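Local coordinates for uncharacterized protein AF_0941 (Archaeoglobus fulgidus, PDB 1YOZ) that is of unknown function, an all-helical archaeal protein of the AF0941-like family that is found here as an assembly of two chains, at residues 7-12 with 68-73; 34-39 with 99-104; 41-46 with 106-111. One frame throughout, in Å; residues are numbered along the deposited sequence.

Interaction 1 (7-12 with 68-73); sequences NSFLDR and KTYVVS
Asn7, Phe9 and Leu10, at the start of helix 8-18, pack against the ring of Tyr70 near the C-terminal end of helix 57-73, a buried contact whose centre lies about 3 Å from the centre of the chain. Tyr70 contributes more than half of the 182 Å² buried between the segments, and no hydrogen bond crosses between them. The most specific approach is from above: Asn7 ND2 stands over the centre of one Tyr70 face, 3.2 Å above its plane, with the amide plane turned 90° to the ring. This is an amino-aromatic contact, reached because Asn7 carries CG anti to its own backbone nitrogen (chi1 -175°). The rest of the amide is also held. Asn7 OD1 accepts from Leu10 N at 3.1 Å in a nearly straight bond (174° at the hydrogen), the donor lying well above the carbonyl plane, while ND2 is hydrogen-bonded to Tyr5 OH. Both ends thus fix the rotation of the amide over the ring. Phe9 comes differently: its CD2 edge lies 3.4 Å from Tyr70 OH, which sits in the plane of the Phe9 ring, and the two side chains cross at about a right angle. Leu10 CD1 reaches Tyr70 CE1 at 3.8 Å from an oblique direction. The buried hydroxyl of Tyr70 has its polar partner in His78 ND1 on helix 75-88, whereas Leu10 also meets Leu66 of the second subunit. The OD1 bond to Leu10 N is an asparagine N-cap, here combined with aromatic packing inside an all-helical core.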
# COMPACT_ATOMS: atom_id res chain seq x y z
N ASN B 7 8.01 -1.21 1.97
CA ASN B 7 7.85 0.18 2.33
C ASN B 7 8.03 0.27 3.83
O ASN B 7 7.10 -0.04 4.60
CB ASN B 7 6.45 0.71 1.91
CG ASN B 7 6.29 2.18 2.16
OD1 ASN B 7 7.00 2.77 2.96
ND2 ASN B 7 5.27 2.79 1.52
N SER B 8 9.26 0.63 4.22
CA SER B 8 9.69 0.68 5.60
C SER B 8 8.98 1.78 6.36
O SER B 8 8.62 1.57 7.51
CB SER B 8 11.21 0.89 5.65
OG SER B 8 11.84 -0.31 5.16
N PHE B 9 8.74 2.91 5.71
CA PHE B 9 8.06 4.01 6.41
C PHE B 9 6.65 3.60 6.79
O PHE B 9 6.20 3.77 7.97
CB PHE B 9 8.03 5.30 5.60
CG PHE B 9 7.38 6.44 6.32
CD1 PHE B 9 8.12 7.25 7.19
CD2 PHE B 9 6.02 6.71 6.15
CE1 PHE B 9 7.52 8.29 7.90
CE2 PHE B 9 5.40 7.73 6.86
CZ PHE B 9 6.14 8.53 7.72
N LEU B 10 5.94 3.05 5.81
CA LEU B 10 4.57 2.57 6.02
C LEU B 10 4.49 1.55 7.15
O LEU B 10 3.66 1.67 8.04
CB LEU B 10 3.97 2.04 4.71
CG LEU B 10 2.55 1.46 4.82
CD1 LEU B 10 1.51 2.52 5.09
CD2 LEU B 10 2.28 0.71 3.56
N ASP B 11 5.40 0.58 7.17
CA ASP B 11 5.35 -0.43 8.22
C ASP B 11 5.68 0.17 9.59
O ASP B 11 5.02 -0.17 10.58
CB ASP B 11 6.31 -1.59 7.94
CG ASP B 11 5.84 -2.50 6.80
OD1 ASP B 11 4.63 -2.77 6.60
OD2 ASP B 11 6.73 -2.95 6.09
N ARG B 12 6.74 0.97 9.68
CA ARG B 12 7.09 1.57 10.99
C ARG B 12 5.97 2.45 11.50
O ARG B 12 5.64 2.42 12.67
CB ARG B 12 8.37 2.41 10.92
CG ARG B 12 9.64 1.59 11.06
CD ARG B 12 10.85 2.28 10.45
NE ARG B 12 11.56 1.31 9.64
CZ ARG B 12 12.61 0.59 10.01
NH1 ARG B 12 13.17 0.75 11.22
NH2 ARG B 12 13.12 -0.29 9.14
N LYS B 68 6.57 4.73 -5.41
CA LYS B 68 6.52 6.08 -6.02
C LYS B 68 5.17 6.74 -5.80
O LYS B 68 5.06 7.85 -5.24
CB LYS B 68 6.86 5.96 -7.53
CG LYS B 68 6.68 7.26 -8.30
CD LYS B 68 6.58 6.99 -9.83
CE LYS B 68 7.92 7.29 -10.44
NZ LYS B 68 7.99 6.83 -11.88
N THR B 69 4.09 6.05 -6.17
CA THR B 69 2.72 6.57 -5.85
C THR B 69 2.43 6.76 -4.35
O THR B 69 1.71 7.70 -3.97
CB THR B 69 1.59 5.78 -6.65
OG1 THR B 69 1.64 4.40 -6.34
CG2 THR B 69 1.89 5.85 -8.09
N TYR B 70 3.02 5.94 -3.47
CA TYR B 70 2.90 6.17 -2.03
C TYR B 70 3.54 7.48 -1.69
O TYR B 70 2.98 8.27 -0.92
CB TYR B 70 3.60 5.07 -1.19
CG TYR B 70 3.50 5.32 0.31
CD1 TYR B 70 2.41 4.84 1.05
CD2 TYR B 70 4.49 6.03 0.99
CE1 TYR B 70 2.32 5.05 2.43
CE2 TYR B 70 4.37 6.26 2.38
CZ TYR B 70 3.29 5.76 3.08
OH TYR B 70 3.14 6.00 4.42
N VAL B 71 4.74 7.73 -2.22
CA VAL B 71 5.44 8.95 -1.81
C VAL B 71 4.65 10.19 -2.34
O VAL B 71 4.37 11.13 -1.58
CB VAL B 71 6.88 8.95 -2.27
CG1 VAL B 71 7.54 10.35 -2.18
CG2 VAL B 71 7.65 7.95 -1.37
N VAL B 72 4.32 10.18 -3.61
CA VAL B 72 3.63 11.37 -4.13
C VAL B 72 2.27 11.67 -3.50
O VAL B 72 1.90 12.85 -3.40
CB VAL B 72 3.57 11.42 -5.66
CG1 VAL B 72 4.92 11.11 -6.30
CG2 VAL B 72 2.52 10.48 -6.17
N SER B 73 1.53 10.64 -3.06
CA SER B 73 0.09 10.73 -2.74
C SER B 73 -0.31 10.35 -1.32
O SER B 73 -1.42 10.70 -0.91
CB SER B 73 -0.74 9.85 -3.68
OG SER B 73 -0.63 10.23 -5.04

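Interaction 2 (34-39 with 99-104); sequences NIFEMF and PEVINE
Phe36 swings CG away from its backbone nitrogen (chi1 -157°), sending the ring across to helix 99-113, where Glu104 has CG anti to its carbonyl carbon (chi1 -75°) and a chain bent at chi2. The two side chains meet at about a right angle. Touching is done by the far end of the ring: Phe36 CE1 lies 3.7 Å from Glu104 CB, and Phe36 CZ is equally close, 3.7 Å, to the backbone atom Glu104 O. With this bend Glu104 OE1 lies at the ring edge, in its plane, 4.0 Å from Phe36 CE1, with carboxylate and ring planes 37° apart. One turn earlier, Val101 CG1 approaches Phe36 CD1 at 4.3 Å, a looser apolar contact. Ile105 also touches the ring, and Arg40 makes a cation-pi contact with it. Replacing Phe36 by an alanine would probably leave Val101 and the CB of Glu104 without their apolar partner across the interface and Arg40 without its ring. With Phe36 and Val101 as the nearest CA pair, 7.7 Å apart, this is side-chain packing between two neighbouring helices at the surface of a helical bundle.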
# COMPACT_ATOMS: atom_id res chain seq x y z
N ASN B 34 15.69 11.26 7.85
CA ASN B 34 15.63 9.78 8.04
C ASN B 34 14.64 9.16 7.02
O ASN B 34 14.81 8.04 6.54
CB ASN B 34 15.15 9.42 9.46
CG ASN B 34 16.18 9.74 10.55
OD1 ASN B 34 17.35 9.98 10.26
ND2 ASN B 34 15.74 9.76 11.82
N ILE B 35 13.56 9.90 6.77
CA ILE B 35 12.53 9.46 5.80
C ILE B 35 13.18 9.25 4.44
O ILE B 35 13.14 8.15 3.88
CB ILE B 35 11.34 10.47 5.75
CG1 ILE B 35 10.64 10.51 7.11
CG2 ILE B 35 10.31 10.08 4.67
CD1 ILE B 35 9.37 11.37 7.13
N PHE B 36 13.85 10.28 3.92
CA PHE B 36 14.53 10.14 2.63
C PHE B 36 15.48 8.94 2.65
O PHE B 36 15.42 8.07 1.79
CB PHE B 36 15.23 11.45 2.29
CG PHE B 36 15.51 11.66 0.80
CD1 PHE B 36 15.51 12.96 0.28
CD2 PHE B 36 15.81 10.59 -0.04
CE1 PHE B 36 15.79 13.20 -1.08
CE2 PHE B 36 16.11 10.81 -1.39
CZ PHE B 36 16.09 12.12 -1.92
N GLU B 37 16.34 8.82 3.67
CA GLU B 37 17.25 7.66 3.73
C GLU B 37 16.55 6.30 3.77
O GLU B 37 17.00 5.33 3.15
CB GLU B 37 18.31 7.82 4.85
CG GLU B 37 19.31 6.67 4.92
CD GLU B 37 20.18 6.74 6.20
OE1 GLU B 37 20.54 7.89 6.60
OE2 GLU B 37 20.48 5.66 6.80
N MET B 38 15.39 6.23 4.44
CA MET B 38 14.57 5.02 4.52
C MET B 38 14.08 4.59 3.15
O MET B 38 14.20 3.44 2.80
CB MET B 38 13.32 5.28 5.40
CG MET B 38 12.99 4.20 6.41
SD MET B 38 11.57 4.60 7.42
CE MET B 38 12.10 6.05 8.17
N PHE B 39 13.50 5.52 2.37
CA PHE B 39 13.12 5.18 0.99
C PHE B 39 14.33 4.85 0.12
O PHE B 39 14.22 3.97 -0.73
CB PHE B 39 12.25 6.28 0.33
CG PHE B 39 10.86 6.34 0.90
CD1 PHE B 39 9.86 5.50 0.40
CD2 PHE B 39 10.56 7.20 1.92
CE1 PHE B 39 8.56 5.54 0.92
CE2 PHE B 39 9.25 7.27 2.46
CZ PHE B 39 8.27 6.43 1.96
N PRO B 99 7.35 19.92 1.34
CA PRO B 99 6.91 19.54 -0.00
C PRO B 99 8.05 19.24 -0.97
O PRO B 99 7.96 18.30 -1.77
CB PRO B 99 6.10 20.75 -0.47
CG PRO B 99 5.45 21.27 0.85
CD PRO B 99 6.55 21.04 1.90
N GLU B 100 9.12 20.04 -0.90
CA GLU B 100 10.28 19.81 -1.76
C GLU B 100 10.91 18.45 -1.46
O GLU B 100 11.46 17.82 -2.36
CB GLU B 100 11.33 20.92 -1.60
CG GLU B 100 10.81 22.34 -1.77
CD GLU B 100 9.81 22.79 -0.66
OE1 GLU B 100 10.03 22.46 0.54
OE2 GLU B 100 8.80 23.46 -1.01
N VAL B 101 10.87 18.00 -0.20
CA VAL B 101 11.52 16.72 0.14
C VAL B 101 10.69 15.54 -0.45
O VAL B 101 11.22 14.64 -1.08
CB VAL B 101 11.84 16.61 1.67
CG1 VAL B 101 12.25 15.13 2.08
CG2 VAL B 101 12.96 17.57 2.01
N ILE B 102 9.38 15.61 -0.27
CA ILE B 102 8.45 14.69 -0.96
C ILE B 102 8.79 14.59 -2.44
O ILE B 102 8.98 13.48 -2.94
CB ILE B 102 6.97 15.06 -0.72
CG1 ILE B 102 6.68 15.01 0.78
CG2 ILE B 102 5.99 14.14 -1.51
CD1 ILE B 102 5.29 15.38 1.17
N ASN B 103 8.86 15.73 -3.13
CA ASN B 103 9.24 15.74 -4.55
C ASN B 103 10.56 15.05 -4.80
O ASN B 103 10.67 14.30 -5.76
CB ASN B 103 9.19 17.15 -5.20
CG ASN B 103 7.86 17.85 -4.98
OD1 ASN B 103 6.87 17.21 -4.65
ND2 ASN B 103 7.83 19.17 -5.15
N GLU B 104 11.58 15.33 -3.98
CA GLU B 104 12.91 14.75 -4.25
C GLU B 104 12.94 13.24 -4.02
O GLU B 104 13.70 12.56 -4.68
CB GLU B 104 14.00 15.39 -3.39
CG GLU B 104 14.43 16.78 -3.83
CD GLU B 104 14.85 17.65 -2.65
OE1 GLU B 104 15.36 17.10 -1.64
OE2 GLU B 104 14.68 18.90 -2.74

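Interaction 3 (41-46 with 106-111); sequences SDCEEI and ALYIDR
Tyr108 and Ile109 receive Cys43 from helix 32-51, and the short stretch of helix 99-113 that carries them can be followed residue by residue. Ala106, at its start, faces elsewhere and touches Val72 of helix 57-73. Tyr108 is the first to meet Cys43. Its ring offers an edge: SG of Cys43 lies 5.5 Å from the ring centroid and 88° off the normal, practically in the ring plane, and the nearest ring atom is Tyr108 CE2 at 4.2 Å from SG. This is a sulfur-aromatic contact of the edge type, and the sulfur does not sit over the ring face. Ile109 follows with the closer approach, its CG1 being 3.8 Å from Cys43 SG. The methylene does the touching; the terminal methyl CD1 leads away from the sulfur. Seen from SG, the directions to Tyr108 CE2 and Ile109 CG1 are about 90° apart, which places the sulfur in the angle between two consecutive side chains. Cys43 reaches this place with SG anti to its carbonyl carbon (chi1 -74°), and it supplies more than half of the 106 Å² buried here. The backbones are correspondingly near: the CA atoms of Cys43 and Ile109 are 7.0 Å apart. Asp110, next in sequence, turns to another neighbour through a salt bridge from OD1 to Lys68 NZ. Helix 57-73 therefore meets both partners, with Lys68 touching Ile109 and with Val60, Asn63 and Phe64 touching Ile46, so the contact joins two of three mutually packed helices.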
# COMPACT_ATOMS: atom_id res chain seq x y z
N SER B 41 17.04 3.35 1.22
CA SER B 41 17.38 1.98 1.59
C SER B 41 16.40 0.96 1.06
O SER B 41 16.81 -0.15 0.73
CB SER B 41 17.54 1.77 3.11
OG SER B 41 16.57 2.48 3.83
N ASP B 42 15.11 1.32 1.01
CA ASP B 42 14.09 0.47 0.41
C ASP B 42 14.36 0.19 -1.05
O ASP B 42 14.27 -0.96 -1.49
CB ASP B 42 12.70 1.11 0.55
CG ASP B 42 12.10 0.92 1.94
OD1 ASP B 42 12.71 0.22 2.81
OD2 ASP B 42 11.00 1.47 2.14
N CYS B 43 14.66 1.24 -1.83
CA CYS B 43 14.97 1.03 -3.27
C CYS B 43 16.09 0.01 -3.42
O CYS B 43 16.04 -0.87 -4.29
CB CYS B 43 15.40 2.33 -3.90
SG CYS B 43 13.96 3.44 -4.14
N GLU B 44 17.12 0.18 -2.60
CA GLU B 44 18.27 -0.75 -2.64
C GLU B 44 17.86 -2.15 -2.27
O GLU B 44 18.24 -3.07 -2.96
CB GLU B 44 19.42 -0.29 -1.76
CG GLU B 44 20.60 -1.35 -1.74
CD GLU B 44 21.76 -0.88 -0.91
OE1 GLU B 44 21.53 -0.65 0.32
OE2 GLU B 44 22.86 -0.71 -1.49
N GLU B 45 17.06 -2.34 -1.21
CA GLU B 45 16.59 -3.72 -0.88
C GLU B 45 15.83 -4.32 -2.06
O GLU B 45 16.05 -5.51 -2.46
CB GLU B 45 15.69 -3.73 0.39
CG GLU B 45 15.28 -5.12 0.74
CD GLU B 45 14.63 -5.29 2.13
OE1 GLU B 45 14.40 -4.28 2.86
OE2 GLU B 45 14.34 -6.47 2.48
N ILE B 46 14.93 -3.51 -2.64
CA ILE B 46 14.11 -3.94 -3.77
C ILE B 46 15.00 -4.31 -4.98
O ILE B 46 14.87 -5.39 -5.60
CB ILE B 46 13.11 -2.80 -4.17
CG1 ILE B 46 12.10 -2.56 -3.03
CG2 ILE B 46 12.39 -3.12 -5.49
CD1 ILE B 46 11.46 -1.17 -3.03
N ALA B 106 10.31 11.13 -4.50
CA ALA B 106 9.59 10.57 -5.68
C ALA B 106 10.53 10.52 -6.85
O ALA B 106 10.63 9.52 -7.58
CB ALA B 106 8.39 11.41 -6.05
N LEU B 107 11.19 11.66 -7.06
CA LEU B 107 12.12 11.81 -8.16
C LEU B 107 13.28 10.82 -8.03
O LEU B 107 13.72 10.23 -9.02
CB LEU B 107 12.60 13.28 -8.24
CG LEU B 107 11.69 14.27 -9.00
CD1 LEU B 107 12.25 15.72 -8.90
CD2 LEU B 107 11.46 13.86 -10.45
N TYR B 108 13.80 10.65 -6.81
CA TYR B 108 14.83 9.61 -6.56
C TYR B 108 14.36 8.19 -6.93
O TYR B 108 15.10 7.39 -7.52
CB TYR B 108 15.31 9.64 -5.08
CG TYR B 108 16.38 8.62 -4.76
CD1 TYR B 108 17.73 9.00 -4.71
CD2 TYR B 108 16.06 7.28 -4.53
CE1 TYR B 108 18.72 8.07 -4.45
CE2 TYR B 108 17.04 6.35 -4.25
CZ TYR B 108 18.38 6.74 -4.20
OH TYR B 108 19.37 5.78 -3.93
N ILE B 109 13.13 7.85 -6.57
CA ILE B 109 12.58 6.50 -6.89
C ILE B 109 12.45 6.38 -8.41
O ILE B 109 12.76 5.34 -9.05
CB ILE B 109 11.18 6.27 -6.19
CG1 ILE B 109 11.33 6.16 -4.66
CG2 ILE B 109 10.48 5.05 -6.79
CD1 ILE B 109 10.07 6.39 -3.84
N ASP B 110 11.98 7.49 -8.99
CA ASP B 110 11.80 7.59 -10.41
C ASP B 110 13.12 7.26 -11.09
O ASP B 110 13.14 6.57 -12.09
CB ASP B 110 11.31 9.01 -10.76
CG ASP B 110 10.85 9.14 -12.17
OD1 ASP B 110 10.05 8.29 -12.61
OD2 ASP B 110 11.28 10.11 -12.83
N ARG B 111 14.21 7.76 -10.50
CA ARG B 111 15.60 7.53 -10.93
C ARG B 111 16.02 6.04 -10.85
O ARG B 111 16.44 5.46 -11.86
CB ARG B 111 16.50 8.45 -10.07
CG ARG B 111 18.01 8.42 -10.31
CD ARG B 111 18.75 9.16 -9.21
NE ARG B 111 20.04 8.51 -8.95
CZ ARG B 111 20.93 8.90 -8.04
NH1 ARG B 111 20.71 9.95 -7.26
NH2 ARG B 111 22.06 8.21 -7.90

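From the N terminus the segments come in the order 7-12, 34-39, 41-46, 68-73, 99-104 and 106-111. Interaction 1 closes a loop of 55 intervening residues, bringing helix 8-18 to helix 57-73. Interactions 2 and 3 each span 59 residues and join helices 32-51 and 99-113. All three cross; none nests inside another. From interaction 2 to interaction 3 both partners advance in sequence, so helices 32-51 and 99-113 run in the same direction. Interaction 1 touches both others: Val71 packs on Phe39 and Ile102, while Ser8 with Asp42 adds a polar tie, binding four helices together.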